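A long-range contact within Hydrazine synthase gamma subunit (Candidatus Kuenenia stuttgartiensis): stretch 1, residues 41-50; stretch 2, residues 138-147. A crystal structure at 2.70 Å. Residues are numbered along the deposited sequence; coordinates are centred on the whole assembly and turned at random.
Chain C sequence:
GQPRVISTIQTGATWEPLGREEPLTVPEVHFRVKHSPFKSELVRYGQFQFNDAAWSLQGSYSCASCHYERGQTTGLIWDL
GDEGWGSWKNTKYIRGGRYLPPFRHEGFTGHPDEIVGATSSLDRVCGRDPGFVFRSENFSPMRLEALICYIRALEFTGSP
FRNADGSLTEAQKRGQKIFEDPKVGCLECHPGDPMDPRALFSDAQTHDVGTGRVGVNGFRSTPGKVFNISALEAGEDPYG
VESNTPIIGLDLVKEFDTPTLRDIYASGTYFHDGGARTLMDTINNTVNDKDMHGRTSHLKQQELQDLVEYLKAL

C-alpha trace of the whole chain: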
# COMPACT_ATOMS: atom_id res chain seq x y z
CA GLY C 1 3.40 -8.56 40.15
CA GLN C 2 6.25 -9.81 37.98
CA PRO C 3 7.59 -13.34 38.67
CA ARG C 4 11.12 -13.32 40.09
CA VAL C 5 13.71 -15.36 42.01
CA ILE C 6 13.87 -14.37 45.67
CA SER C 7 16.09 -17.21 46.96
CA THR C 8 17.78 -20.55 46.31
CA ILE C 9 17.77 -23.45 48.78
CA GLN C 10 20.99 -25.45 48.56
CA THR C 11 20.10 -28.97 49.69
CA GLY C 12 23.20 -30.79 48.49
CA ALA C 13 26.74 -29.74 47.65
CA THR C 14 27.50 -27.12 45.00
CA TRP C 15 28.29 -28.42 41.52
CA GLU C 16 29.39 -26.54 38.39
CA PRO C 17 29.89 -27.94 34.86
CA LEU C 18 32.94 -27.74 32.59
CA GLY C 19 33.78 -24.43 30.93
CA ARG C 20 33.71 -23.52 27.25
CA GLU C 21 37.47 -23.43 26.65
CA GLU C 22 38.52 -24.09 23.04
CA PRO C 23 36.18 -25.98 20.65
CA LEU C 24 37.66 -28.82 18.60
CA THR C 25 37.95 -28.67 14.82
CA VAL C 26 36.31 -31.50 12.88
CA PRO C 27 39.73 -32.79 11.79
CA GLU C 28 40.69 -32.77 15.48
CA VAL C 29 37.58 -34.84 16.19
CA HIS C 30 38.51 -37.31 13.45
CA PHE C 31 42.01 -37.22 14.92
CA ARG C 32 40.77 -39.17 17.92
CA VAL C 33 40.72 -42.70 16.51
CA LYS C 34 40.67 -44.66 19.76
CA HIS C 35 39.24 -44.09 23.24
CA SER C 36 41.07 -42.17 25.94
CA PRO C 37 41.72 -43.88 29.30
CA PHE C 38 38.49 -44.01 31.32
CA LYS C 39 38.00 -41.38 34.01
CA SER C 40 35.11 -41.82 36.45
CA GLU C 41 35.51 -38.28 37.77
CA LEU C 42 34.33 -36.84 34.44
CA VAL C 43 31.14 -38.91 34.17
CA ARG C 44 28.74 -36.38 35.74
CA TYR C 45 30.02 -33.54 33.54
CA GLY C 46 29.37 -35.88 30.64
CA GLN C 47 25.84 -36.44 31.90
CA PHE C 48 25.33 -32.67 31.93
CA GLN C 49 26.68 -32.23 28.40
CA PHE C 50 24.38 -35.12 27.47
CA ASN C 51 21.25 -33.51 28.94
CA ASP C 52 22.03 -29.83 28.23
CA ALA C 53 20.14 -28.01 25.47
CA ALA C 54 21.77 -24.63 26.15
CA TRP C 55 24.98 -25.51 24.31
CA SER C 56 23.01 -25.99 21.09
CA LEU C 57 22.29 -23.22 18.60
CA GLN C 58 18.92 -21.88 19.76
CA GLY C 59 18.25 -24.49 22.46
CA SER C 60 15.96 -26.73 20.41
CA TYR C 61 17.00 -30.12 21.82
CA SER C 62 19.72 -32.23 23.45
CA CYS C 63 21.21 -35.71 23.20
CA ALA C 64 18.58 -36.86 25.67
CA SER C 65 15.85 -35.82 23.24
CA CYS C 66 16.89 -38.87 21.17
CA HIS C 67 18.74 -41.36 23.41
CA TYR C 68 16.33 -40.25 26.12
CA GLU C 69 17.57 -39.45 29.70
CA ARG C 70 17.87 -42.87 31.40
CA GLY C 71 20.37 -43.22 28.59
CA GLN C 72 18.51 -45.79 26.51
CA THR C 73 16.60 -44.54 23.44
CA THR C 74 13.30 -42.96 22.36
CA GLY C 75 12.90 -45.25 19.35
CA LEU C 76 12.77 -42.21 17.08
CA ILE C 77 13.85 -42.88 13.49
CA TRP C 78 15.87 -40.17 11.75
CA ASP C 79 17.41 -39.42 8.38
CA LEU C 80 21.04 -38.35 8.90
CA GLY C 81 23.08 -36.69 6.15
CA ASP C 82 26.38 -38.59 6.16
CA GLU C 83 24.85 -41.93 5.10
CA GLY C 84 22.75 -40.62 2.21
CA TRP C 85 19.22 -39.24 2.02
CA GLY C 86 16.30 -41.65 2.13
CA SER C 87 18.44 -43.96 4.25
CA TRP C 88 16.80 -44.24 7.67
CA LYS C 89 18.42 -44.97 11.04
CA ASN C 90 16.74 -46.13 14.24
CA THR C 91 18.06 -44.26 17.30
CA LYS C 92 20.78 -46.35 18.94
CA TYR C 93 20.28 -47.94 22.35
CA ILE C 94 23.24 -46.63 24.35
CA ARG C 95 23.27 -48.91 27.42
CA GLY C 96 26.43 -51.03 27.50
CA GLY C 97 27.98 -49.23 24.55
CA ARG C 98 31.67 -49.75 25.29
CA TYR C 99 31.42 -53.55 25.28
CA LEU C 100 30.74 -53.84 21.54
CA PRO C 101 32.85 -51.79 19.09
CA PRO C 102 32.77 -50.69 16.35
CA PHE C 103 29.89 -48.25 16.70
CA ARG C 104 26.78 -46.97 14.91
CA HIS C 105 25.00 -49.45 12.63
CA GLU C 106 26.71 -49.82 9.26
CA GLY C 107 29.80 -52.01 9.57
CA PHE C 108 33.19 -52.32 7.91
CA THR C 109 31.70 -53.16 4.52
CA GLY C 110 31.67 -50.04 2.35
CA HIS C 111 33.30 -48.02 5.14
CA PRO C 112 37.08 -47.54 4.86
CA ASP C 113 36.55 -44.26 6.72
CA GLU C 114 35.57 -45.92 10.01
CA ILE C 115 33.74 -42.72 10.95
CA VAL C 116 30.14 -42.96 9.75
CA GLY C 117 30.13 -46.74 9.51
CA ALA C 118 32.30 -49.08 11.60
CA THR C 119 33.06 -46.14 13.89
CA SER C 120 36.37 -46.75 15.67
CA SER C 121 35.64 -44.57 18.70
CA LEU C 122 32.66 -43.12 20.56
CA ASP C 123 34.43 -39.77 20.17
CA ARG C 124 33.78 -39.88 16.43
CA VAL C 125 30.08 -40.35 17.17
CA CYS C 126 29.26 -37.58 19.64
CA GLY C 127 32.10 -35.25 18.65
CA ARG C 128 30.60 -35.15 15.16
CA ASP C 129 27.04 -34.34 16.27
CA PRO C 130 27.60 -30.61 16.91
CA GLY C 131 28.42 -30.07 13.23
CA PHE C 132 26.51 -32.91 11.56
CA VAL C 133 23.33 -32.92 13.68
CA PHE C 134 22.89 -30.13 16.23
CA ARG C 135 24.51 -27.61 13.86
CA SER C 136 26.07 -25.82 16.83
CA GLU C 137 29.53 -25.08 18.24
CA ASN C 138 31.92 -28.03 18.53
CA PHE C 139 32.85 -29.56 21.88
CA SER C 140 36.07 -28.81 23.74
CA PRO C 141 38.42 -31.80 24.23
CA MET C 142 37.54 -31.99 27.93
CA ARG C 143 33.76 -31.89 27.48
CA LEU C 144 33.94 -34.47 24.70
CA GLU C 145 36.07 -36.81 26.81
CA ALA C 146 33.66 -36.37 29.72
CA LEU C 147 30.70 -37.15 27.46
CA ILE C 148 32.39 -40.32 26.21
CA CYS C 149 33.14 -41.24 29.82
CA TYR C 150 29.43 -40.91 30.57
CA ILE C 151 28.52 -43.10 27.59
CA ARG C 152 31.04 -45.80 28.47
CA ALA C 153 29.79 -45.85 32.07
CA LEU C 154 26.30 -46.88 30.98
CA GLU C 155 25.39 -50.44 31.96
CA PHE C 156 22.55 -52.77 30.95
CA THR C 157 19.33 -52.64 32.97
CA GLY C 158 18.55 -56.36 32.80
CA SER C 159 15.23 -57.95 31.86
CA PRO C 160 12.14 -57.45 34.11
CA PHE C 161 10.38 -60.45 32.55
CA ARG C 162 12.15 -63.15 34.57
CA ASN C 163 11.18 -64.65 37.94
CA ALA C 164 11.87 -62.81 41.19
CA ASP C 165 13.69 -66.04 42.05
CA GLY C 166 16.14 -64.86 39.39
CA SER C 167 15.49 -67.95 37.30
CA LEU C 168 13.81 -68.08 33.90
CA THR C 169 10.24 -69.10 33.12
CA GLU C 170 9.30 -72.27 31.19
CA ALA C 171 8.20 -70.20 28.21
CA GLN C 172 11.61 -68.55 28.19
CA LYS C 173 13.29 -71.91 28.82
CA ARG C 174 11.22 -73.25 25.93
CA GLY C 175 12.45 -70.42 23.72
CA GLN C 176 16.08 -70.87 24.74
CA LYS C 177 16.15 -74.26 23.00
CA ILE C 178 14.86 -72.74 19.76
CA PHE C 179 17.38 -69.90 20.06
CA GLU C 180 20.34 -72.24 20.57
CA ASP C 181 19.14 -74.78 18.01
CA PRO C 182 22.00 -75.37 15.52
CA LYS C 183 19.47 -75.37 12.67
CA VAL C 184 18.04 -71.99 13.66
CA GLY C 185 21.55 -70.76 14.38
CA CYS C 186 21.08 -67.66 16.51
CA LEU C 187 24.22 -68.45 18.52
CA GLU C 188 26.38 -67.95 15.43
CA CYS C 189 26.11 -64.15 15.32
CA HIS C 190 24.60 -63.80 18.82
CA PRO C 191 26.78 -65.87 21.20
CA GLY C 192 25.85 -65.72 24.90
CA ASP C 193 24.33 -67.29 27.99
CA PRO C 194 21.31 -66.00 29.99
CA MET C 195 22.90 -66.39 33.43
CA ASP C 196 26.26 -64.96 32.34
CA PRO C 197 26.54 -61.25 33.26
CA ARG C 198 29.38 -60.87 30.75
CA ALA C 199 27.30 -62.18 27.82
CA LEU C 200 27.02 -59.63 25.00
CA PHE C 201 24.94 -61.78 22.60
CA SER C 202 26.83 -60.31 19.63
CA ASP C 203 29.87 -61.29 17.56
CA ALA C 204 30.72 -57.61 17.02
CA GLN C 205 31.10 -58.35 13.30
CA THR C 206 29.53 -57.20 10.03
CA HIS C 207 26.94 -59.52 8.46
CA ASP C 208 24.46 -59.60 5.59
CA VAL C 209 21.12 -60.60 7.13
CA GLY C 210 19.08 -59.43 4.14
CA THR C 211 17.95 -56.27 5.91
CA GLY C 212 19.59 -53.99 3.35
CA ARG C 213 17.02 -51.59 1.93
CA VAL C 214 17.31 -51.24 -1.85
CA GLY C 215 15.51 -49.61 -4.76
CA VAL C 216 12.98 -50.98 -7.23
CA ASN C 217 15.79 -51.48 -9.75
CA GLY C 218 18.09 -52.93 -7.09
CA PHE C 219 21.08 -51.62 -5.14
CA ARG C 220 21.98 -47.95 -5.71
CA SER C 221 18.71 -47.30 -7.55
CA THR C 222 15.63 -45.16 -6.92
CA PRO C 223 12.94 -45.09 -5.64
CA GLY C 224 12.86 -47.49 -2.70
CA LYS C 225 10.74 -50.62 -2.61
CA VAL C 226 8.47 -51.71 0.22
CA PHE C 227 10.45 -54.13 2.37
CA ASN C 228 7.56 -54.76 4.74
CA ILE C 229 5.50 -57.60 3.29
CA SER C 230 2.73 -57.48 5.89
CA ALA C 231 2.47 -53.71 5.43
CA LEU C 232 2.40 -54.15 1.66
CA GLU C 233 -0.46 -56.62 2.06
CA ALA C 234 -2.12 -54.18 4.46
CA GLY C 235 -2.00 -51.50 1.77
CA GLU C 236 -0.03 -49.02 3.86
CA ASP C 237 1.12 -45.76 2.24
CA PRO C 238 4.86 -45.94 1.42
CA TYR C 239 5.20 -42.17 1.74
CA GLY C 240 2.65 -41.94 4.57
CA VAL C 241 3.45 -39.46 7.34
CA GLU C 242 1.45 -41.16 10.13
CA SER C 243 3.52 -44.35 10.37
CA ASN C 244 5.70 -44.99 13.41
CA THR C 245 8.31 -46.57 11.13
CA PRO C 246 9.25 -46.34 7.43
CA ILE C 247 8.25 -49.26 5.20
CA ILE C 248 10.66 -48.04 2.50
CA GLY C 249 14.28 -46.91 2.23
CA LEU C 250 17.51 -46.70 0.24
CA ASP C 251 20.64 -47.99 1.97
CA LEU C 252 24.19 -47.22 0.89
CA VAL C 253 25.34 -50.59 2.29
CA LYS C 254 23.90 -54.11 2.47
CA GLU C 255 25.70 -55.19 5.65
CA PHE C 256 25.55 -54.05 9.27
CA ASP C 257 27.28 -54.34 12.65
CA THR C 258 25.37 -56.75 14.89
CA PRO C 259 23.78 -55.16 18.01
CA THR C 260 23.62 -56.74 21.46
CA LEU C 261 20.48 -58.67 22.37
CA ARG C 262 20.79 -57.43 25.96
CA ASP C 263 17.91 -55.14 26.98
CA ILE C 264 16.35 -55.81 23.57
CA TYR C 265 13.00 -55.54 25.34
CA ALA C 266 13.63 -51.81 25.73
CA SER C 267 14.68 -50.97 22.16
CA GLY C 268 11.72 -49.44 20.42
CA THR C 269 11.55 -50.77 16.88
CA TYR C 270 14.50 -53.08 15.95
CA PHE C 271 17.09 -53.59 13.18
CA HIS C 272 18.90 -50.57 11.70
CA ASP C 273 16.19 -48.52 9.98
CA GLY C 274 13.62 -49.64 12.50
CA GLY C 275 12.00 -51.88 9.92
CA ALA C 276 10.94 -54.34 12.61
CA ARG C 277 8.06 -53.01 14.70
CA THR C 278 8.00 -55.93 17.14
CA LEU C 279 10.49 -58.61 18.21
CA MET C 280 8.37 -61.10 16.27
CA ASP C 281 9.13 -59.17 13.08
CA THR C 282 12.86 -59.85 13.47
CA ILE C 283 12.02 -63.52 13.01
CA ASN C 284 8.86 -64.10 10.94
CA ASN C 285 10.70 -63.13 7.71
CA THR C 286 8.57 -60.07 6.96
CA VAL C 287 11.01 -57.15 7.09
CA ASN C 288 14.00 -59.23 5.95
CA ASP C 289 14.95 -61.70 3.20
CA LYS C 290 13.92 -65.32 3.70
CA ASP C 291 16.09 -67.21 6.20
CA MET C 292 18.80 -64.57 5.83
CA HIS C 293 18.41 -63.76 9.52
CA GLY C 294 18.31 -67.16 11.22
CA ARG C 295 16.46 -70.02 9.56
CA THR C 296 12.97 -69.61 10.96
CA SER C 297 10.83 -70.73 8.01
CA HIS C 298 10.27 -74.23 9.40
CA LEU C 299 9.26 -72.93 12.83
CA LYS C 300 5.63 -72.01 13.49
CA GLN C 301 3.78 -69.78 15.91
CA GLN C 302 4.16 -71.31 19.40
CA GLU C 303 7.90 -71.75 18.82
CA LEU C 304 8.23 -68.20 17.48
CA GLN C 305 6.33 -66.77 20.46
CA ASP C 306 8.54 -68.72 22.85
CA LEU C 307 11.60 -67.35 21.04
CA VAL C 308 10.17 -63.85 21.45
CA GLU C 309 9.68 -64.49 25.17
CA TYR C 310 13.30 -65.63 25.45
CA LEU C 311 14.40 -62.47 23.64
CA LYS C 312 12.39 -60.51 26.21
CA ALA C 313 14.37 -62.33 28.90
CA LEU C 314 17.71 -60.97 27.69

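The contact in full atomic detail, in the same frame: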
# COMPACT_ATOMS: atom_id res chain seq x y z
N GLU C 41 35.74 -39.58 37.16
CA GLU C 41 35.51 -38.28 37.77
C GLU C 41 34.88 -37.31 36.77
O GLU C 41 34.40 -36.24 37.16
CB GLU C 41 36.83 -37.70 38.31
CG GLU C 41 37.91 -37.47 37.27
CD GLU C 41 38.75 -38.70 36.99
OE1 GLU C 41 38.33 -39.82 37.38
OE2 GLU C 41 39.83 -38.56 36.38
N LEU C 42 34.90 -37.68 35.50
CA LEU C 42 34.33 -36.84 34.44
C LEU C 42 32.92 -37.25 34.02
O LEU C 42 32.32 -36.62 33.16
CB LEU C 42 35.25 -36.85 33.22
CG LEU C 42 36.68 -36.37 33.44
CD1 LEU C 42 37.45 -36.33 32.13
CD2 LEU C 42 36.69 -35.01 34.12
N VAL C 43 32.39 -38.30 34.64
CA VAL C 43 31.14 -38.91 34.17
C VAL C 43 29.92 -37.99 34.36
O VAL C 43 29.02 -37.96 33.50
CB VAL C 43 30.88 -40.26 34.88
CG1 VAL C 43 30.78 -40.09 36.39
CG2 VAL C 43 29.63 -40.94 34.33
N ARG C 44 29.89 -37.23 35.45
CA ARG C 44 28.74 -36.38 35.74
C ARG C 44 28.71 -35.18 34.79
O ARG C 44 27.64 -34.78 34.32
CB ARG C 44 28.77 -35.91 37.19
CG ARG C 44 27.42 -35.42 37.70
CD ARG C 44 27.43 -35.21 39.20
NE ARG C 44 26.07 -35.10 39.74
CZ ARG C 44 25.41 -33.95 39.88
NH1 ARG C 44 25.98 -32.81 39.53
NH2 ARG C 44 24.18 -33.95 40.38
N TYR C 45 29.89 -34.61 34.52
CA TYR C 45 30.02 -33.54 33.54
C TYR C 45 29.50 -34.02 32.19
O TYR C 45 28.80 -33.29 31.48
CB TYR C 45 31.48 -33.09 33.42
CG TYR C 45 32.10 -32.61 34.71
CD1 TYR C 45 31.83 -31.33 35.19
CD2 TYR C 45 32.96 -33.42 35.44
CE1 TYR C 45 32.40 -30.88 36.37
CE2 TYR C 45 33.53 -32.97 36.62
CZ TYR C 45 33.25 -31.71 37.08
OH TYR C 45 33.81 -31.26 38.25
N GLY C 46 29.84 -35.26 31.86
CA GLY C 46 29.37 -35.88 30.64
C GLY C 46 27.86 -36.03 30.63
O GLY C 46 27.23 -35.86 29.59
N GLN C 47 27.29 -36.35 31.79
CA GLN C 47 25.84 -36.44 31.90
C GLN C 47 25.19 -35.08 31.65
O GLN C 47 24.14 -34.99 31.01
CB GLN C 47 25.43 -36.98 33.28
CG GLN C 47 23.95 -37.32 33.39
CD GLN C 47 23.56 -37.77 34.78
OE1 GLN C 47 24.17 -37.39 35.77
NE2 GLN C 47 22.52 -38.61 34.85
N PHE C 48 25.83 -34.03 32.15
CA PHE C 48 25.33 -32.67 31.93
C PHE C 48 25.37 -32.30 30.45
O PHE C 48 24.37 -31.84 29.90
CB PHE C 48 26.13 -31.65 32.74
CG PHE C 48 25.73 -30.23 32.47
CD1 PHE C 48 24.54 -29.72 32.97
CD2 PHE C 48 26.53 -29.39 31.71
CE1 PHE C 48 24.16 -28.42 32.73
CE2 PHE C 48 26.16 -28.08 31.46
CZ PHE C 48 24.97 -27.60 31.97
N GLN C 49 26.52 -32.51 29.82
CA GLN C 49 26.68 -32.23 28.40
C GLN C 49 25.69 -33.06 27.58
O GLN C 49 25.26 -32.65 26.50
CB GLN C 49 28.11 -32.52 27.95
CG GLN C 49 28.40 -32.18 26.49
CD GLN C 49 28.25 -30.71 26.19
OE1 GLN C 49 29.17 -29.92 26.40
NE2 GLN C 49 27.08 -30.32 25.69
N PHE C 50 25.34 -34.23 28.11
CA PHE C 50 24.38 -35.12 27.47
C PHE C 50 22.96 -34.55 27.56
O PHE C 50 22.20 -34.62 26.60
CB PHE C 50 24.44 -36.51 28.12
CG PHE C 50 23.49 -37.51 27.53
CD1 PHE C 50 23.81 -38.20 26.37
CD2 PHE C 50 22.27 -37.77 28.14
CE1 PHE C 50 22.93 -39.12 25.83
CE2 PHE C 50 21.39 -38.69 27.61
CZ PHE C 50 21.72 -39.37 26.45
N ASN C 138 31.27 -26.77 18.19
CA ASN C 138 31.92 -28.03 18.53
C ASN C 138 32.32 -28.11 20.00
O ASN C 138 32.51 -27.09 20.66
CB ASN C 138 33.15 -28.25 17.65
CG ASN C 138 32.80 -28.55 16.21
OD1 ASN C 138 31.75 -29.12 15.92
ND2 ASN C 138 33.69 -28.18 15.30
N PHE C 139 32.46 -29.33 20.50
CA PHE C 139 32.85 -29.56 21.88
C PHE C 139 34.34 -29.31 22.11
O PHE C 139 35.16 -29.49 21.20
CB PHE C 139 32.52 -30.99 22.30
CG PHE C 139 31.05 -31.30 22.30
CD1 PHE C 139 30.13 -30.36 22.73
CD2 PHE C 139 30.59 -32.53 21.86
CE1 PHE C 139 28.77 -30.65 22.72
CE2 PHE C 139 29.24 -32.82 21.85
CZ PHE C 139 28.33 -31.88 22.28
N SER C 140 34.68 -28.88 23.32
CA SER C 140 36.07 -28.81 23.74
C SER C 140 36.57 -30.24 23.98
O SER C 140 35.75 -31.15 24.15
CB SER C 140 36.21 -27.96 25.00
OG SER C 140 35.54 -28.54 26.10
N PRO C 141 37.89 -30.45 23.98
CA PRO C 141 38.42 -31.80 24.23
C PRO C 141 37.92 -32.39 25.55
O PRO C 141 37.53 -33.56 25.61
CB PRO C 141 39.94 -31.57 24.29
CG PRO C 141 40.17 -30.36 23.46
CD PRO C 141 38.96 -29.49 23.66
N MET C 142 37.92 -31.56 26.59
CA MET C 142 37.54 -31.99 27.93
C MET C 142 36.08 -32.43 27.99
O MET C 142 35.76 -33.50 28.52
CB MET C 142 37.79 -30.88 28.94
CG MET C 142 37.86 -31.34 30.38
SD MET C 142 39.26 -32.45 30.67
CE MET C 142 39.09 -32.76 32.42
N ARG C 143 35.19 -31.60 27.46
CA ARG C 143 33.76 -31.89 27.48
C ARG C 143 33.43 -33.13 26.65
O ARG C 143 32.56 -33.93 27.03
CB ARG C 143 32.95 -30.68 26.99
CG ARG C 143 32.85 -29.57 28.03
CD ARG C 143 31.89 -28.47 27.61
NE ARG C 143 32.52 -27.46 26.76
CZ ARG C 143 32.22 -27.26 25.48
NH1 ARG C 143 31.28 -27.99 24.89
NH2 ARG C 143 32.85 -26.32 24.79
N LEU C 144 34.12 -33.29 25.53
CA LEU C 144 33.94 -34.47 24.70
C LEU C 144 34.37 -35.72 25.45
O LEU C 144 33.63 -36.71 25.50
CB LEU C 144 34.72 -34.35 23.39
CG LEU C 144 34.60 -35.54 22.44
CD1 LEU C 144 33.14 -35.87 22.17
CD2 LEU C 144 35.34 -35.28 21.14
N GLU C 145 35.56 -35.68 26.05
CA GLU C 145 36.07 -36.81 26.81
C GLU C 145 35.13 -37.17 27.96
O GLU C 145 34.89 -38.35 28.22
CB GLU C 145 37.47 -36.50 27.36
CG GLU C 145 38.09 -37.67 28.11
CD GLU C 145 39.46 -37.34 28.69
OE1 GLU C 145 39.91 -36.19 28.51
OE2 GLU C 145 40.07 -38.23 29.31
N ALA C 146 34.60 -36.16 28.63
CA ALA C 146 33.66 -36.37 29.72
C ALA C 146 32.38 -37.04 29.22
O ALA C 146 31.86 -37.96 29.86
CB ALA C 146 33.33 -35.05 30.40
N LEU C 147 31.89 -36.57 28.08
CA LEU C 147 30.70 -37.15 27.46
C LEU C 147 30.91 -38.63 27.15
O LEU C 147 30.07 -39.48 27.49
CB LEU C 147 30.36 -36.38 26.18
CG LEU C 147 29.07 -36.76 25.44
CD1 LEU C 147 27.89 -36.78 26.40
CD2 LEU C 147 28.82 -35.79 24.30

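How do the two backbones come so close? Helix 43-50 and helix 141-147 cross almost at right angles, 97° between their directions, with axes only 7.5 Å apart. Gly-46 sits at the crossing, its CA 3.7 Å from Leu-147 CA and 3.3 Å from Ala-146 O, the latter a CA-H...O contact. A CB on Gly-46 would lie 2.0 Å from Ala-146 O, a clash, so the bare backbone is what permits this approach.

Which apolar side chains fill the space around the crossing? Ala-146 points toward stretch 1, where its small CB lies 3.9 Å from Leu-42 CB and 4.0 Å from Tyr-45 CB. Leu-42 also reaches Met-142, CD2 to CE at 3.7 Å. Beyond Gly-46, Leu-147 CD1 packs 3.9 Å from Phe-50 CB and lies at the edge of the Phe-50 ring.

Where is the polar link? Gln-49 supplies it: Arg-143 NH1 donates to Gln-49 OE1 at 3.2 Å, nearly straight at 163°, the one hydrogen bond between the stretches. The carbonyl oxygen meets the guanidinium at its edge, where the N-H groups point. Gln-49 CG lies over one face of the Phe-139 ring, so the same side chain combines polar and apolar packing.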